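Local structure of peptidoglycan-recognition protein-SD (Drosophila melanogaster, 2RKQ) at residues P111-E114 against A115-A119; I4-R7 against A8-N11; A88-G91 against P92-G96. The protein recognises peptidoglycan of Gram-positive bacteria and activates the Toll pathway of innate immunity. All coordinates share one frame; numbering follows the deposited sequence.

Contact 1: residues P111-E114 against A115-A119; sequences PNKE and ALDAA
Lys-113 and Asp-117, one helical turn apart, are joined by a salt bridge in which Lys-113 NZ lies 2.7 Å from Asp-117 OD2, on the syn lone pair of that oxygen. The lysine chain runs out straight with CG anti to the backbone N (chi1 170°) and bends only at its last torsion, which swings the ammonium group back onto the carboxylate. Long and flexible, a lysine suits this exposed position, where it can reach forward along the helix. On the inner side Pro-111 CG meets Leu-116 CD2 at 4.1 Å, the two side chains crossing at about a right angle, while Pro-111 CB rests 4.1 Å from Ala-115 CB. With Asn-112 at the N-cap, the pairing of Pro-111, just before the cap, with Leu-116, fourth residue of helix 113-128, is a hydrophobic staple, and a rigid proline ring serves it well. The Asn-112 side chain makes no capping bond and instead donates ND2 to Gly-73 O. The backbone carbonyl of Asn-112, by contrast, starts the helical ladder: Leu-116 N donates to Asn-112 O at 3.0 Å, followed by Asp-117 N to Lys-113 O at 2.8 Å and Ala-118 N to Glu-114 O at 3.0 Å. Farther out, Phe-102 of strand 97-102 touches Pro-111, Ala-115 and Leu-116, and Leu-154 of helix 152-158 touches both ends of the staple. Ala-115, whose methyl takes up little space, also touches Ile-71.

Contact 2: residues I4-R7 against A8-N11; sequences IVTR and AEWN
Thr-6 and Glu-9 grip each other at the head of a tight turn. Thr-6 N donates to Glu-9 OE2 at 3.0 Å, coming from above the carboxylate plane, while Thr-6 OG1 donates to Glu-9 OE2 at 2.8 Å, meeting that oxygen's anti lone pair. One carboxylate oxygen is thus held by two donors of one residue. Glu-9 N returns a weak bond to Thr-6 OG1 at 3.5 Å, which gives a reciprocal pattern like that of a capping box (Thr-x-x-Glu), here at a turn rather than at the start of a regular helix. Threonine fits because OG1, set between the backbone N and the carbonyl carbon (chi1 62°), faces back into the turn; glutamate fits because its chain, extended beyond CG, has the length to reach the Thr-6 amide.

The tightly packed part lies around Trp-10. Its indole is turned back beneath the chain by a first torsion of 59°, and Arg-7 CA sits over the face of the five-membered ring, 3.9 Å from its centroid, as a CH-pi contact. Thr-6 O approaches Trp-10 CD1 to 3.1 Å and also accepts Trp-10 N, whereas Val-5 O lies at the ring edge. Val-5 CG1 adds a methyl 3.6 Å from Glu-9 CB. By contrast, Ala-8, Glu-9 and Asn-11 are exposed, and a small alanine is readily accommodated on that outer side.

Strand 4-5 pairs through Val-5 with strand 77-79, whose Glu-79 O accepts Trp-10 NE1. Arg-7 reaches past the turn to a salt bridge with Asp-64, and the indole settles against Ser-46, Met-49 and Gln-53 of helix 42-58.

Contact 3: residues A88-G91 against P92-G96; sequences AFAG and PNNDG
Between Ala-90 and Asn-94 the backbone makes two overlapping beta turns: Asn-93 N donates to Ala-90 O and Asn-94 N to Gly-91 O, each at 2.9 Å. The first is of type II' with Gly-91 and Pro-92 at its corners, the second of type I with Pro-92 and Asn-93, and together they fold the loop that leads from strand 77-79 to strand 97-102 of the amidase-type domain. Gly-91, at phi 52° and psi -123°, occupies a region that side chains disfavour, and a CB there would run into Pro-92 CD. A proline is well placed next, since its ring fixes the phi that both turns share and its nitrogen has no hydrogen to spend.

The side chain that closes the turn on itself is Asn-94. Its OD1 accepts Phe-89 N at 3.0 Å, in a nearly straight bond, and Ala-90 N at 2.7 Å, the two donors coming from opposite faces of the amide plane. The same oxygen stands over the centre of the Phe-89 ring, 3.9 Å above it, with ring and amide planes 77° apart. Replacing Asn-94 by an alanine would probably leave the Phe-89 and Ala-90 amides without their shared acceptor, and the approach to the turn less firmly held.

Ala-90 CB packs on Asn-93 CB at 3.9 Å and also touches Val-144, while Asn-93 ND2 binds Val-144 O. The ring of Phe-89 meets that of Tyr-67 with planes nearly parallel, and Phe-89 O accepts His-141 NE2. On the other branch of the Asn-94 amide, ND2 and Gly-91 N both donate to one water, each at 2.9 Å.

How the contacts relate
Read from the N terminus, contact 2 comes first, closing the turn that follows edge strand 4-5. Contact 3 then folds the loop between strands 77-79 and 97-102, and contact 1 opens helix 113-128 soon after the second of these strands ends. The three follow in series, none nested or crossed. Contacts 1 and 3 lie on opposite sides of the chain's centre, their own centres about 24 Å apart, yet strand 97-102 connects them, starting where contact 3 ends and packing against the start of the helix at contact 1. Contacts 1 and 2 approach to about 7 Å between nearest atoms without touching; Ile-4 of contact 2 packs on Leu-122 and Gln-125 farther along the helix that contact 1 begins.

Contact 1: residues P111-E114 against A115-A119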
loop_
_atom_site.group_PDB
_atom_site.type_symbol
_atom_site.label_atom_id
_atom_site.label_comp_id
_atom_site.label_asym_id
_atom_site.label_seq_id
_atom_site.Cartn_x
_atom_site.Cartn_y
_atom_site.Cartn_z
ATOM N N PRO A 111 10.052 -0.399 -9.341
ATOM C CA PRO A 111 10.628 -0.735 -8.047
ATOM C C PRO A 111 11.674 -1.847 -8.199
ATOM O O PRO A 111 11.684 -2.568 -9.220
ATOM C CB PRO A 111 9.428 -1.278 -7.259
ATOM C CG PRO A 111 8.218 -0.643 -7.918
ATOM C CD PRO A 111 8.587 -0.605 -9.370
ATOM N N ASN A 112 12.513 -1.981 -7.178
ATOM C CA ASN A 112 13.513 -3.046 -7.097
ATOM C C ASN A 112 12.840 -4.414 -7.121
ATOM O O ASN A 112 11.715 -4.566 -6.642
ATOM C CB ASN A 112 14.317 -2.905 -5.794
ATOM C CG ASN A 112 15.115 -1.614 -5.727
ATOM O OD1 ASN A 112 15.402 -0.983 -6.750
ATOM N ND2 ASN A 112 15.500 -1.228 -4.526
ATOM N N LYS A 113 13.539 -5.418 -7.642
ATOM C CA LYS A 113 13.001 -6.776 -7.671
ATOM C C LYS A 113 12.552 -7.235 -6.290
ATOM O O LYS A 113 11.494 -7.860 -6.168
ATOM C CB LYS A 113 14.015 -7.778 -8.249
ATOM C CG LYS A 113 13.596 -9.239 -8.075
ATOM C CD LYS A 113 14.652 -10.195 -8.571
ATOM C CE LYS A 113 14.158 -11.619 -8.527
ATOM N NZ LYS A 113 14.077 -12.176 -7.150
ATOM N N GLU A 114 13.340 -6.942 -5.253
ATOM C CA GLU A 114 12.986 -7.379 -3.899
ATOM C C GLU A 114 11.651 -6.793 -3.466
ATOM O O GLU A 114 10.883 -7.450 -2.780
ATOM C CB GLU A 114 14.054 -6.992 -2.893
ATOM C CG GLU A 114 15.318 -7.802 -3.025
ATOM C CD GLU A 114 16.167 -7.302 -4.154
ATOM O OE1 GLU A 114 15.987 -6.117 -4.554
ATOM O OE2 GLU A 114 17.016 -8.090 -4.643
ATOM N N ALA A 115 11.380 -5.558 -3.863
ATOM C CA ALA A 115 10.107 -4.923 -3.530
ATOM C C ALA A 115 8.966 -5.563 -4.289
ATOM O O ALA A 115 7.911 -5.834 -3.724
ATOM C CB ALA A 115 10.160 -3.445 -3.815
ATOM N N LEU A 116 9.180 -5.824 -5.569
ATOM C CA LEU A 116 8.147 -6.492 -6.364
ATOM C C LEU A 116 7.869 -7.884 -5.845
ATOM O O LEU A 116 6.709 -8.273 -5.754
ATOM C CB LEU A 116 8.537 -6.549 -7.846
ATOM C CG LEU A 116 8.709 -5.188 -8.515
ATOM C CD1 LEU A 116 9.424 -5.373 -9.832
ATOM C CD2 LEU A 116 7.360 -4.589 -8.762
ATOM N N ASP A 117 8.924 -8.635 -5.513
ATOM C CA ASP A 117 8.732 -9.972 -4.929
ATOM C C ASP A 117 7.919 -9.876 -3.651
ATOM O O ASP A 117 7.001 -10.651 -3.433
ATOM C CB ASP A 117 10.058 -10.626 -4.585
ATOM C CG ASP A 117 10.836 -11.070 -5.801
ATOM O OD1 ASP A 117 10.282 -11.116 -6.936
ATOM O OD2 ASP A 117 12.019 -11.394 -5.596
ATOM N N ALA A 118 8.281 -8.915 -2.803
ATOM C CA ALA A 118 7.612 -8.710 -1.526
ATOM C C ALA A 118 6.112 -8.439 -1.730
ATOM O O ALA A 118 5.269 -8.997 -1.005
ATOM C CB ALA A 118 8.277 -7.563 -0.774
ATOM N N ALA A 119 5.775 -7.613 -2.724
ATOM C CA ALA A 119 4.365 -7.328 -3.026
ATOM C C ALA A 119 3.612 -8.588 -3.448
ATOM O O ALA A 119 2.504 -8.826 -2.990
ATOM C CB ALA A 119 4.259 -6.257 -4.108
#

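Contact 2: residues I4-R7 against A8-N11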
loop_
_atom_site.group_PDB
_atom_site.type_symbol
_atom_site.label_atom_id
_atom_site.label_comp_id
_atom_site.label_asym_id
_atom_site.label_seq_id
_atom_site.Cartn_x
_atom_site.Cartn_y
_atom_site.Cartn_z
ATOM N N ILE A 4 6.553 -9.120 8.125
ATOM C CA ILE A 4 5.940 -7.797 8.170
ATOM C C ILE A 4 6.674 -7.010 9.244
ATOM O O ILE A 4 6.847 -7.488 10.367
ATOM C CB ILE A 4 4.434 -7.875 8.520
ATOM C CG1 ILE A 4 3.654 -8.743 7.513
ATOM C CG2 ILE A 4 3.808 -6.453 8.638
ATOM C CD1 ILE A 4 3.732 -8.249 6.078
ATOM N N VAL A 5 7.138 -5.814 8.891
ATOM C CA VAL A 5 7.639 -4.885 9.897
ATOM C C VAL A 5 6.422 -4.241 10.538
ATOM O O VAL A 5 5.770 -3.374 9.941
ATOM C CB VAL A 5 8.535 -3.816 9.284
ATOM C CG1 VAL A 5 9.054 -2.864 10.376
ATOM C CG2 VAL A 5 9.704 -4.448 8.510
ATOM N N THR A 6 6.101 -4.682 11.742
ATOM C CA THR A 6 4.904 -4.215 12.411
ATOM C C THR A 6 5.035 -2.756 12.788
ATOM O O THR A 6 6.132 -2.190 12.804
ATOM C CB THR A 6 4.621 -5.008 13.675
ATOM O OG1 THR A 6 5.699 -4.824 14.596
ATOM C CG2 THR A 6 4.429 -6.493 13.355
ATOM N N ARG A 7 3.892 -2.150 13.081
ATOM C CA ARG A 7 3.863 -0.751 13.462
ATOM C C ARG A 7 4.867 -0.463 14.568
ATOM O O ARG A 7 5.593 0.519 14.505
ATOM C CB ARG A 7 2.456 -0.357 13.910
ATOM C CG ARG A 7 1.388 -0.442 12.808
ATOM C CD ARG A 7 0.039 -0.016 13.353
ATOM N NE ARG A 7 -0.004 1.430 13.610
ATOM C CZ ARG A 7 -0.507 2.325 12.753
ATOM N NH1 ARG A 7 -0.981 1.951 11.571
ATOM N NH2 ARG A 7 -0.533 3.615 13.079
ATOM N N ALA A 8 4.918 -1.322 15.590
ATOM C CA ALA A 8 5.863 -1.088 16.688
ATOM C C ALA A 8 7.314 -1.109 16.203
ATOM O O ALA A 8 8.160 -0.331 16.672
ATOM C CB ALA A 8 5.661 -2.111 17.803
ATOM N N GLU A 9 7.595 -2.003 15.259
ATOM C CA GLU A 9 8.954 -2.169 14.725
ATOM C C GLU A 9 9.441 -0.987 13.899
ATOM O O GLU A 9 10.645 -0.785 13.774
ATOM C CB GLU A 9 9.062 -3.462 13.921
ATOM C CG GLU A 9 9.053 -4.723 14.777
ATOM C CD GLU A 9 8.946 -5.962 13.913
ATOM O OE1 GLU A 9 10.000 -6.531 13.567
ATOM O OE2 GLU A 9 7.818 -6.340 13.560
ATOM N N TRP A 10 8.520 -0.191 13.345
ATOM C CA TRP A 10 8.928 1.063 12.746
ATOM C C TRP A 10 8.609 2.294 13.585
ATOM O O TRP A 10 8.730 3.425 13.119
ATOM C CB TRP A 10 8.448 1.204 11.292
ATOM C CG TRP A 10 6.958 1.150 10.997
ATOM C CD1 TRP A 10 6.231 0.046 10.660
ATOM C CD2 TRP A 10 6.078 2.274 10.845
ATOM N NE1 TRP A 10 4.927 0.403 10.363
ATOM C CE2 TRP A 10 4.808 1.763 10.477
ATOM C CE3 TRP A 10 6.230 3.665 11.010
ATOM C CZ2 TRP A 10 3.704 2.579 10.261
ATOM C CZ3 TRP A 10 5.129 4.481 10.786
ATOM C CH2 TRP A 10 3.878 3.937 10.410
ATOM N N ASN A 11 8.237 2.054 14.836
ATOM C CA ASN A 11 7.967 3.115 15.804
ATOM C C ASN A 11 6.886 4.062 15.307
ATOM O O ASN A 11 7.005 5.288 15.406
ATOM C CB ASN A 11 9.256 3.866 16.174
ATOM C CG ASN A 11 9.083 4.747 17.385
ATOM O OD1 ASN A 11 8.329 4.412 18.314
ATOM N ND2 ASN A 11 9.755 5.891 17.380
#

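Contact 3: residues A88-G91 against P92-G96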
loop_
_atom_site.group_PDB
_atom_site.type_symbol
_atom_site.label_atom_id
_atom_site.label_comp_id
_atom_site.label_asym_id
_atom_site.label_seq_id
_atom_site.Cartn_x
_atom_site.Cartn_y
_atom_site.Cartn_z
ATOM N N ALA A 88 -7.114 5.402 3.411
ATOM C CA ALA A 88 -7.302 6.787 2.990
ATOM C C ALA A 88 -6.367 7.011 1.821
ATOM O O ALA A 88 -5.252 7.530 1.975
ATOM C CB ALA A 88 -6.997 7.757 4.131
ATOM N N PHE A 89 -6.816 6.584 0.650
ATOM C CA PHE A 89 -6.047 6.758 -0.580
ATOM C C PHE A 89 -6.934 6.982 -1.802
ATOM O O PHE A 89 -6.422 7.355 -2.846
ATOM C CB PHE A 89 -5.068 5.584 -0.811
ATOM C CG PHE A 89 -5.722 4.238 -0.776
ATOM C CD1 PHE A 89 -6.349 3.722 -1.905
ATOM C CD2 PHE A 89 -5.718 3.488 0.394
ATOM C CE1 PHE A 89 -6.973 2.465 -1.852
ATOM C CE2 PHE A 89 -6.343 2.242 0.454
ATOM C CZ PHE A 89 -6.963 1.726 -0.670
ATOM N N ALA A 90 -8.254 6.802 -1.675
ATOM C CA ALA A 90 -9.111 6.842 -2.858
ATOM C C ALA A 90 -10.491 7.452 -2.643
ATOM O O ALA A 90 -11.398 7.228 -3.452
ATOM C CB ALA A 90 -9.258 5.424 -3.430
ATOM N N GLY A 91 -10.665 8.194 -1.550
ATOM C CA GLY A 91 -11.960 8.855 -1.288
ATOM C C GLY A 91 -13.131 7.884 -1.360
ATOM O O GLY A 91 -13.151 6.880 -0.663
ATOM N N PRO A 92 -14.122 8.156 -2.228
ATOM C CA PRO A 92 -15.285 7.268 -2.312
ATOM C C PRO A 92 -14.944 5.823 -2.660
ATOM O O PRO A 92 -15.751 4.905 -2.420
ATOM C CB PRO A 92 -16.120 7.893 -3.438
ATOM C CG PRO A 92 -15.184 8.704 -4.213
ATOM C CD PRO A 92 -14.217 9.267 -3.185
ATOM N N ASN A 93 -13.751 5.615 -3.217
ATOM C CA ASN A 93 -13.310 4.279 -3.610
ATOM C C ASN A 93 -12.411 3.588 -2.591
ATOM O O ASN A 93 -11.804 2.568 -2.882
ATOM C CB ASN A 93 -12.647 4.335 -4.989
ATOM C CG ASN A 93 -13.617 4.778 -6.063
ATOM O OD1 ASN A 93 -14.777 4.360 -6.080
ATOM N ND2 ASN A 93 -13.157 5.650 -6.952
ATOM N N ASN A 94 -12.340 4.145 -1.384
ATOM C CA ASN A 94 -11.595 3.493 -0.317
ATOM C C ASN A 94 -12.233 2.164 0.065
ATOM O O ASN A 94 -11.548 1.249 0.510
ATOM C CB ASN A 94 -11.551 4.388 0.926
ATOM C CG ASN A 94 -10.529 5.493 0.814
ATOM O OD1 ASN A 94 -9.454 5.295 0.256
ATOM N ND2 ASN A 94 -10.861 6.671 1.343
ATOM N N ASP A 95 -13.545 2.056 -0.089
ATOM C CA ASP A 95 -14.267 0.896 0.417
ATOM C C ASP A 95 -13.736 -0.413 -0.155
ATOM O O ASP A 95 -13.440 -0.517 -1.346
ATOM C CB ASP A 95 -15.752 0.996 0.087
ATOM C CG ASP A 95 -16.454 2.117 0.839
ATOM O OD1 ASP A 95 -15.765 2.928 1.496
ATOM O OD2 ASP A 95 -17.700 2.191 0.750
ATOM N N GLY A 96 -13.646 -1.413 0.704
ATOM C CA GLY A 96 -13.358 -2.781 0.299
ATOM C C GLY A 96 -11.997 -2.991 -0.332
ATOM O O GLY A 96 -11.817 -3.937 -1.095
HETATM O O HOH W 1 -9.175 9.021 0.843
#